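Local coordinates for putative iron binding protein (Bordetella pertussis Tohama I, PDB 1Y9U), which probably binds ferric iron through tyrosine side chains in the periplasm, as a solute-binding protein serving iron uptake, at residues I64-L67 with I68-V71; R184-G188 with G189-I193; V302-I305 with A306-K310. One frame throughout, in Å; residues are numbered along the deposited sequence.

Interaction 1 of 3, residues I64-L67 with I68-V71; sequences IGNL and IDLV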
ATOM      1  N   ILE A  64      -0.353   0.616   6.894  1.00 13.36           N
ATOM      2  CA  ILE A  64      -0.551   1.585   7.970  1.00 14.73           C
ATOM      3  C   ILE A  64      -0.783   0.910   9.315  1.00 15.30           C
ATOM      4  O   ILE A  64      -0.287   1.381  10.331  1.00 15.81           O
ATOM      5  CB  ILE A  64      -1.683   2.588   7.633  1.00 15.67           C
ATOM      6  CG1 ILE A  64      -1.844   3.662   8.714  1.00 17.37           C
ATOM      7  CG2 ILE A  64      -3.031   1.877   7.444  1.00 15.16           C
ATOM      8  CD1 ILE A  64      -0.592   4.523   8.972  1.00 18.52           C
ATOM      9  N   GLY A  65      -1.518  -0.202   9.339  1.00 15.62           N
ATOM     10  CA  GLY A  65      -1.723  -0.932  10.581  1.00 16.47           C
ATOM     11  C   GLY A  65      -0.439  -1.379  11.237  1.00 16.42           C
ATOM     12  O   GLY A  65      -0.286  -1.266  12.460  1.00 17.74           O
ATOM     13  N   ASN A  66       0.498  -1.887  10.435  1.00 16.61           N
ATOM     14  CA  ASN A  66       1.793  -2.306  10.963  1.00 17.58           C
ATOM     15  C   ASN A  66       2.590  -1.127  11.511  1.00 17.62           C
ATOM     16  O   ASN A  66       3.282  -1.249  12.521  1.00 17.95           O
ATOM     17  CB  ASN A  66       2.611  -3.036   9.900  1.00 18.16           C
ATOM     18  CG  ASN A  66       2.090  -4.433   9.609  1.00 20.67           C
ATOM     19  OD1 ASN A  66       2.159  -4.906   8.479  1.00 23.63           O
ATOM     20  ND2 ASN A  66       1.582  -5.102  10.635  1.00 23.09           N
ATOM     21  N   LEU A  67       2.515   0.014  10.827  1.00 18.33           N
ATOM     22  CA  LEU A  67       3.199   1.217  11.291  1.00 18.70           C
ATOM     23  C   LEU A  67       2.648   1.732  12.604  1.00 19.44           C
ATOM     24  O   LEU A  67       3.395   2.049  13.517  1.00 19.19           O
ATOM     25  CB  LEU A  67       3.075   2.312  10.243  1.00 19.35           C
ATOM     26  CG  LEU A  67       4.112   2.301   9.155  1.00 20.59           C
ATOM     27  CD1 LEU A  67       3.699   3.372   8.150  1.00 21.13           C
ATOM     28  CD2 LEU A  67       5.525   2.566   9.677  1.00 20.63           C
ATOM     29  N   ILE A  68       1.326   1.809  12.698  1.00 19.70           N
ATOM     30  CA  ILE A  68       0.672   2.249  13.926  1.00 20.97           C
ATOM     31  C   ILE A  68       0.960   1.271  15.055  1.00 21.00           C
ATOM     32  O   ILE A  68       1.136   1.685  16.193  1.00 20.91           O
ATOM     33  CB  ILE A  68      -0.844   2.446  13.690  1.00 22.04           C
ATOM     34  CG1 ILE A  68      -1.044   3.545  12.634  1.00 24.29           C
ATOM     35  CG2 ILE A  68      -1.591   2.706  15.018  1.00 22.60           C
ATOM     36  CD1 ILE A  68      -1.843   4.737  13.019  1.00 27.13           C
ATOM     37  N   ASP A  69       1.055  -0.018  14.740  1.00 20.81           N
ATOM     38  CA  ASP A  69       1.407  -1.010  15.750  1.00 20.94           C
ATOM     39  C   ASP A  69       2.795  -0.737  16.332  1.00 20.55           C
ATOM     40  O   ASP A  69       3.018  -0.943  17.527  1.00 21.09           O
ATOM     41  CB  ASP A  69       1.334  -2.431  15.185  1.00 21.36           C
ATOM     42  CG  ASP A  69      -0.094  -2.945  15.065  1.00 23.73           C
ATOM     43  OD1 ASP A  69      -0.256  -4.081  14.577  1.00 25.53           O
ATOM     44  OD2 ASP A  69      -1.100  -2.286  15.395  1.00 24.61           O
ATOM     45  N   LEU A  70       3.739  -0.285  15.502  1.00 19.94           N
ATOM     46  CA  LEU A  70       5.067   0.076  16.010  1.00 19.59           C
ATOM     47  C   LEU A  70       4.979   1.263  16.962  1.00 19.50           C
ATOM     48  O   LEU A  70       5.608   1.264  18.024  1.00 18.99           O
ATOM     49  CB  LEU A  70       6.031   0.427  14.873  1.00 19.16           C
ATOM     50  CG  LEU A  70       6.356  -0.681  13.877  1.00 19.78           C
ATOM     51  CD1 LEU A  70       7.144  -0.133  12.699  1.00 19.19           C
ATOM     52  CD2 LEU A  70       7.104  -1.824  14.544  1.00 21.02           C
ATOM     53  N   VAL A  71       4.181   2.261  16.600  1.00 19.89           N
ATOM     54  CA  VAL A  71       4.035   3.477  17.400  1.00 21.00           C
ATOM     55  C   VAL A  71       3.372   3.127  18.729  1.00 21.83           C
ATOM     56  O   VAL A  71       3.887   3.465  19.803  1.00 21.97           O
ATOM     57  CB  VAL A  71       3.258   4.570  16.634  1.00 21.19           C
ATOM     58  CG1 VAL A  71       3.003   5.785  17.521  1.00 22.28           C
ATOM     59  CG2 VAL A  71       4.049   4.974  15.391  1.00 20.88           C
TER
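The first two turns of helix 64-72, which follows strand 58-62 in a beta-alpha unit, carry I64 and I68 side by side on one flank and L67 and L70 on another. Four i to i+4 backbone bonds set this spacing. I68 N reaches I64 O at 2.9 Å, with an N-H...O angle of 171°, and D69 N meets G65 O at 2.9 Å. L70 N bonds to N66 O in the same way, and V71 N closes on L67 O at 3.2 Å. I64 swings CG1 opposite its own backbone N (chi1 -177°), which lays CD1 alongside the I68 branch, CD1 to CG1 3.8 Å. The same I68 CG1 also lies 3.2 Å from I64 O, the acceptor of its own backbone N-H. On the inner flank the contact is looser, L67 CD2 lying 4.4 Å from L70 CD1. These two leucines also touch the sheet, L67 at T61 and I239, L70 at L59. D69 folds its carboxylate back over the preceding turn, OD2 3.2 Å from G65 O; both are acceptors, so no hydrogen bond joins them. At the start of the helix D63 OD1 accepts from G65 N, and N238 OD1 from I64 N. N66 lies about 9 Å, side chain to side chain, from Y143, a residue that binds ferric iron in this protein, although no iron is bound to this chain. The arrangement is that of an amphipathic helix laid on the mixed sheet of a periplasmic binding protein, its N-terminal end probably near the iron-binding cleft.

Interaction 2 of 3, residues R184-G188 with G189-I193; sequences RDILG and GICDI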
ATOM      1  N   ARG A 184      -5.753 -12.833 -14.450  1.00  9.32           N
ATOM      2  CA  ARG A 184      -5.838 -14.160 -15.064  1.00  9.61           C
ATOM      3  C   ARG A 184      -7.285 -14.499 -15.425  1.00  9.74           C
ATOM      4  O   ARG A 184      -7.573 -14.970 -16.533  1.00 10.90           O
ATOM      5  CB  ARG A 184      -5.304 -15.214 -14.109  1.00 10.26           C
ATOM      6  CG  ARG A 184      -5.381 -16.629 -14.640  1.00 11.48           C
ATOM      7  CD  ARG A 184      -5.172 -17.652 -13.581  1.00 14.08           C
ATOM      8  NE  ARG A 184      -6.271 -17.639 -12.626  1.00 14.50           N
ATOM      9  CZ  ARG A 184      -6.293 -18.299 -11.485  1.00 14.80           C
ATOM     10  NH1 ARG A 184      -5.257 -19.049 -11.109  1.00 17.17           N
ATOM     11  NH2 ARG A 184      -7.373 -18.205 -10.719  1.00 16.89           N
ATOM     12  N   ASP A 185      -8.190 -14.238 -14.490  1.00  9.57           N
ATOM     13  CA  ASP A 185      -9.575 -14.675 -14.663  1.00 10.13           C
ATOM     14  C   ASP A 185     -10.377 -13.735 -15.547  1.00 10.03           C
ATOM     15  O   ASP A 185     -11.336 -14.147 -16.187  1.00 10.77           O
ATOM     16  CB  ASP A 185     -10.219 -14.872 -13.303  1.00  9.79           C
ATOM     17  CG  ASP A 185      -9.689 -16.098 -12.577  1.00 11.32           C
ATOM     18  OD1 ASP A 185      -8.998 -16.964 -13.213  1.00 13.26           O
ATOM     19  OD2 ASP A 185      -9.958 -16.274 -11.373  1.00 13.43           O
ATOM     20  N   ILE A 186      -9.976 -12.480 -15.647  1.00  9.22           N
ATOM     21  CA  ILE A 186     -10.552 -11.605 -16.662  1.00  9.70           C
ATOM     22  C   ILE A 186     -10.126 -12.081 -18.056  1.00 10.21           C
ATOM     23  O   ILE A 186     -10.969 -12.182 -18.976  1.00 11.16           O
ATOM     24  CB  ILE A 186     -10.169 -10.123 -16.411  1.00  9.21           C
ATOM     25  CG1 ILE A 186     -10.875  -9.607 -15.157  1.00  9.17           C
ATOM     26  CG2 ILE A 186     -10.547  -9.278 -17.626  1.00 11.36           C
ATOM     27  CD1 ILE A 186     -10.356  -8.271 -14.629  1.00 10.00           C
ATOM     28  N   LEU A 187      -8.848 -12.421 -18.211  1.00 10.88           N
ATOM     29  CA  LEU A 187      -8.369 -13.000 -19.461  1.00 11.83           C
ATOM     30  C   LEU A 187      -9.146 -14.260 -19.816  1.00 11.95           C
ATOM     31  O   LEU A 187      -9.521 -14.465 -20.989  1.00 13.41           O
ATOM     32  CB  LEU A 187      -6.870 -13.299 -19.367  1.00 12.35           C
ATOM     33  CG  LEU A 187      -6.280 -14.075 -20.550  1.00 13.61           C
ATOM     34  CD1 LEU A 187      -6.542 -13.369 -21.865  1.00 15.32           C
ATOM     35  CD2 LEU A 187      -4.791 -14.299 -20.319  1.00 14.96           C
ATOM     36  N   GLY A 188      -9.403 -15.079 -18.808  1.00 12.21           N
ATOM     37  CA  GLY A 188     -10.088 -16.340 -18.995  1.00 12.60           C
ATOM     38  C   GLY A 188     -11.591 -16.186 -19.182  1.00 13.05           C
ATOM     39  O   GLY A 188     -12.263 -17.192 -19.430  1.00 14.92           O
ATOM     40  N   GLY A 189     -12.131 -14.975 -19.078  1.00 13.04           N
ATOM     41  CA  GLY A 189     -13.547 -14.747 -19.315  1.00 13.69           C
ATOM     42  C   GLY A 189     -14.459 -15.076 -18.150  1.00 14.45           C
ATOM     43  O   GLY A 189     -15.680 -15.011 -18.334  1.00 16.66           O
ATOM     44  N   ILE A 190     -13.885 -15.456 -17.013  1.00 13.89           N
ATOM     45  CA  ILE A 190     -14.601 -15.785 -15.765  1.00 14.94           C
ATOM     46  C   ILE A 190     -15.244 -14.553 -15.141  1.00 13.64           C
ATOM     47  O   ILE A 190     -16.360 -14.622 -14.601  1.00 14.43           O
ATOM     48  CB  ILE A 190     -13.595 -16.454 -14.769  1.00 15.95           C
ATOM     49  CG1 ILE A 190     -13.215 -17.844 -15.294  1.00 18.91           C
ATOM     50  CG2 ILE A 190     -14.114 -16.503 -13.336  1.00 17.45           C
ATOM     51  CD1 ILE A 190     -12.069 -18.443 -14.557  1.00 20.40           C
ATOM     52  N   CYS A 191     -14.543 -13.428 -15.208  1.00 12.30           N
ATOM     53  CA  CYS A 191     -15.059 -12.159 -14.727  1.00 11.89           C
ATOM     54  C   CYS A 191     -14.670 -11.033 -15.669  1.00 11.65           C
ATOM     55  O   CYS A 191     -13.798 -11.197 -16.528  1.00 12.10           O
ATOM     56  CB  CYS A 191     -14.566 -11.858 -13.304  1.00 12.79           C
ATOM     57  SG  CYS A 191     -12.788 -12.058 -13.082  1.00 13.70           S
ATOM     58  N   ASP A 192     -15.338  -9.897 -15.547  1.00 10.67           N
ATOM     59  CA  ASP A 192     -15.048  -8.713 -16.346  1.00 11.21           C
ATOM     60  C   ASP A 192     -14.255  -7.657 -15.579  1.00 10.94           C
ATOM     61  O   ASP A 192     -13.551  -6.868 -16.174  1.00 11.28           O
ATOM     62  CB  ASP A 192     -16.343  -8.081 -16.879  1.00 12.59           C
ATOM     63  CG  ASP A 192     -17.010  -8.932 -17.929  1.00 15.64           C
ATOM     64  OD1 ASP A 192     -16.327  -9.770 -18.561  1.00 19.84           O
ATOM     65  OD2 ASP A 192     -18.224  -8.812 -18.154  1.00 21.13           O
ATOM     66  N   ILE A 193     -14.440  -7.614 -14.263  1.00  9.84           N
ATOM     67  CA  ILE A 193     -13.807  -6.618 -13.407  1.00  9.46           C
ATOM     68  C   ILE A 193     -13.419  -7.254 -12.079  1.00  8.72           C
ATOM     69  O   ILE A 193     -13.910  -8.312 -11.714  1.00  9.20           O
ATOM     70  CB  ILE A 193     -14.737  -5.385 -13.136  1.00  9.86           C
ATOM     71  CG1 ILE A 193     -15.960  -5.776 -12.287  1.00 10.05           C
ATOM     72  CG2 ILE A 193     -15.163  -4.727 -14.432  1.00 10.39           C
ATOM     73  CD1 ILE A 193     -16.881  -4.580 -11.997  1.00 10.45           C
TER
HETATM   74  O   HOH W   1     -13.543 -11.182 -19.372  1.00 16.48           O
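Backbone bonds from G189 and I190 back to I186 and D185 form the Schellman motif that ends helix 179-187 and turns the chain toward strand 193-197. R184, at the start, holds its neighbour D185 side-on: NE lies 2.9 Å from D185 OD1, which it meets from above the carboxylate plane, while NH2 approaches OD2 on its syn side at 3.3 Å. R173 adds a second salt bridge to that OD2, so two arginines fix the rotation of the carboxylate, whose OD1 also rests near the I190 methyl CD1. The main-chain oxygen of D185 takes I190 N at 3.0 Å, the long bond of the motif, and C191 N weakly at 3.4 Å. I186 O takes the shorter loop, accepting G189 N at 3.0 Å from well above the carbonyl plane. I186 also meets C191, whose sulfur is tied to C135 by a disulfide: SG packs 3.7 Å from I186 CG1, and a CA-H...O contact runs from I186 CA to C191 O at 3.3 Å. L187 leans away, toward W216 and K215 of helix 212-218. After G188 the backbone of G189 adopts positive phi (81°), a conformation that suits glycine and ends the helical path. One water links I186 O, at 2.8 Å, with C191 O.

Interaction 3 of 3, residues V302-I305 with A306-K310; sequences VAEI and AKYRK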
ATOM      1  N   VAL A 302      -4.952   8.108   6.661  1.00 14.39           N
ATOM      2  CA  VAL A 302      -4.824   6.655   6.588  1.00 14.59           C
ATOM      3  C   VAL A 302      -4.819   6.014   7.957  1.00 15.02           C
ATOM      4  O   VAL A 302      -5.104   4.832   8.082  1.00 14.86           O
ATOM      5  CB  VAL A 302      -3.605   6.177   5.760  1.00 14.09           C
ATOM      6  CG1 VAL A 302      -3.825   6.488   4.294  1.00 15.33           C
ATOM      7  CG2 VAL A 302      -2.280   6.768   6.275  1.00 14.25           C
ATOM      8  N   ALA A 303      -4.539   6.788   9.011  1.00 15.04           N
ATOM      9  CA  ALA A 303      -4.664   6.258  10.361  1.00 16.09           C
ATOM     10  C   ALA A 303      -6.079   5.728  10.663  1.00 16.38           C
ATOM     11  O   ALA A 303      -6.218   4.814  11.463  1.00 17.08           O
ATOM     12  CB  ALA A 303      -4.237   7.283  11.395  1.00 16.53           C
ATOM     13  N   GLU A 304      -7.089   6.297  10.006  1.00 16.28           N
ATOM     14  CA  GLU A 304      -8.484   5.811  10.104  1.00 16.80           C
ATOM     15  C   GLU A 304      -8.634   4.346   9.695  1.00 16.93           C
ATOM     16  O   GLU A 304      -9.513   3.630  10.198  1.00 17.13           O
ATOM     17  CB  GLU A 304      -9.440   6.686   9.272  1.00 17.89           C
ATOM     18  CG  GLU A 304      -9.595   8.112   9.773  1.00 20.26           C
ATOM     19  CD  GLU A 304     -10.541   8.209  10.960  1.00 24.48           C
ATOM     20  OE1 GLU A 304     -10.057   8.148  12.096  1.00 28.25           O
ATOM     21  OE2 GLU A 304     -11.764   8.319  10.743  1.00 27.84           O
ATOM     22  N   ILE A 305      -7.806   3.894   8.764  1.00 16.17           N
ATOM     23  CA  ILE A 305      -7.842   2.498   8.337  1.00 15.52           C
ATOM     24  C   ILE A 305      -7.491   1.582   9.517  1.00 16.05           C
ATOM     25  O   ILE A 305      -8.139   0.564   9.755  1.00 16.50           O
ATOM     26  CB  ILE A 305      -6.889   2.271   7.139  1.00 15.06           C
ATOM     27  CG1 ILE A 305      -7.421   2.979   5.906  1.00 15.36           C
ATOM     28  CG2 ILE A 305      -6.683   0.792   6.868  1.00 14.89           C
ATOM     29  CD1 ILE A 305      -6.351   3.205   4.875  1.00 16.82           C
ATOM     30  N   ALA A 306      -6.478   1.967  10.283  1.00 15.74           N
ATOM     31  CA  ALA A 306      -6.097   1.219  11.463  1.00 16.04           C
ATOM     32  C   ALA A 306      -7.188   1.272  12.535  1.00 16.09           C
ATOM     33  O   ALA A 306      -7.462   0.258  13.170  1.00 17.21           O
ATOM     34  CB  ALA A 306      -4.771   1.751  12.024  1.00 15.88           C
ATOM     35  N   LYS A 307      -7.814   2.432  12.699  1.00 16.49           N
ATOM     36  CA  LYS A 307      -8.905   2.625  13.672  1.00 17.15           C
ATOM     37  C   LYS A 307     -10.074   1.670  13.434  1.00 16.68           C
ATOM     38  O   LYS A 307     -10.637   1.169  14.383  1.00 17.72           O
ATOM     39  CB  LYS A 307      -9.435   4.074  13.617  1.00 18.18           C
ATOM     40  CG  LYS A 307     -10.631   4.406  14.552  1.00 20.64           C
ATOM     41  CD  LYS A 307     -11.120   5.860  14.429  1.00 23.37           C
ATOM     42  CE  LYS A 307     -12.442   6.113  15.210  1.00 24.87           C
ATOM     43  NZ  LYS A 307     -12.768   7.573  15.374  1.00 26.43           N
ATOM     44  N   TYR A 308     -10.443   1.454  12.168  1.00 16.11           N
ATOM     45  CA  TYR A 308     -11.639   0.684  11.813  1.00 15.82           C
ATOM     46  C   TYR A 308     -11.321  -0.737  11.330  1.00 14.69           C
ATOM     47  O   TYR A 308     -12.232  -1.447  10.890  1.00 15.25           O
ATOM     48  CB  TYR A 308     -12.449   1.428  10.743  1.00 15.98           C
ATOM     49  CG  TYR A 308     -13.158   2.654  11.246  1.00 16.87           C
ATOM     50  CD1 TYR A 308     -12.633   3.925  11.047  1.00 18.61           C
ATOM     51  CD2 TYR A 308     -14.366   2.549  11.929  1.00 19.77           C
ATOM     52  CE1 TYR A 308     -13.289   5.056  11.504  1.00 20.83           C
ATOM     53  CE2 TYR A 308     -15.029   3.681  12.396  1.00 21.92           C
ATOM     54  CZ  TYR A 308     -14.483   4.929  12.181  1.00 21.63           C
ATOM     55  OH  TYR A 308     -15.123   6.069  12.640  1.00 24.51           O
ATOM     56  N   ARG A 309     -10.072  -1.182  11.442  1.00 14.61           N
ATOM     57  CA  ARG A 309      -9.618  -2.448  10.868  1.00 14.33           C
ATOM     58  C   ARG A 309     -10.329  -3.661  11.455  1.00 15.12           C
ATOM     59  O   ARG A 309     -10.793  -4.535  10.728  1.00 14.70           O
ATOM     60  CB  ARG A 309      -8.086  -2.636  10.978  1.00 14.63           C
ATOM     61  CG  ARG A 309      -7.540  -3.555   9.891  1.00 13.85           C
ATOM     62  CD  ARG A 309      -7.477  -2.852   8.538  1.00 14.29           C
ATOM     63  NE  ARG A 309      -6.667  -3.489   7.514  1.00 13.42           N
ATOM     64  CZ  ARG A 309      -5.364  -3.300   7.319  1.00 12.74           C
ATOM     65  NH1 ARG A 309      -4.655  -2.504   8.116  1.00 13.70           N
ATOM     66  NH2 ARG A 309      -4.775  -3.891   6.298  1.00 11.74           N
ATOM     67  N   LYS A 310     -10.400  -3.711  12.779  1.00 16.50           N
ATOM     68  CA  LYS A 310     -11.020  -4.852  13.442  1.00 17.51           C
ATOM     69  C   LYS A 310     -12.525  -4.879  13.146  1.00 16.80           C
ATOM     70  O   LYS A 310     -13.059  -5.933  12.832  1.00 17.35           O
ATOM     71  CB  LYS A 310     -10.760  -4.813  14.949  1.00 18.84           C
ATOM     72  CG  LYS A 310     -11.230  -6.049  15.715  1.00 22.91           C
ATOM     73  CD  LYS A 310     -11.364  -5.782  17.220  1.00 28.17           C
ATOM     74  CE  LYS A 310     -10.007  -5.539  17.887  1.00 30.91           C
ATOM     75  NZ  LYS A 310     -10.096  -5.298  19.364  1.00 33.45           N
TER
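With CG beside its own backbone N (chi1 -66°) and a second bend at chi2 (-79°), E304 curls its carboxylate forward along the helix to K307 and Y308. OE1 comes 3.4 Å from CD of the K307 chain, whose extended form carries NZ onward to 4.3 Å from OE1, too far for a salt bridge though the opposite charges probably still attract. OE2 lies in the plane of the Y308 ring at its edge, 3.7 Å from CE1, with carboxylate and ring planes 89° apart. K307 CG covers part of one ring face, toward the rim. The backbone rungs below are K307 N to A303 O and Y308 N to E304 O, both 3.1 Å. The next rung is missing: I305 O lies at a poor angle to R309 N, which bonds only weakly to A306 O at 3.4 Å. On the buried flank R309 bends at chi2 to run alongside I305, whose CG2 lies over one guanidinium face, 4.1 Å from NH1. The polar end is engaged elsewhere, by a salt bridge from NH2 to D63 and hydrogen bonds to T145 OG1 and P142 O. I305 and Y308 also pack on helix 142-155, which begins at P142 and carries Y143, a ferric-iron ligand of this protein. R309 lies about 7 Å from Y143, side chain to side chain, a place consistent with the border of the iron-binding cleft of a ferric binding protein.

How the interactions relate
From the N terminus, interaction 1 comes first, in the helix after strand 58-62; interaction 2 follows at the end of helix 179-187, and interaction 3 opens the last helix, 303-318. All three are local and in series, so none nests in or crosses another, and none closes a long loop. Interactions 1 and 3 meet in space: I64 CG2 lies 3.9 Å from I305 CG2 and I68 CD1 3.9 Å from A303 CB, so the final helix packs on helix 64-72. Interaction 2 stands apart, its centre about 35 Å from that of interaction 1 and across the chain's centre, where it joins helix 179-187 to strand 193-197.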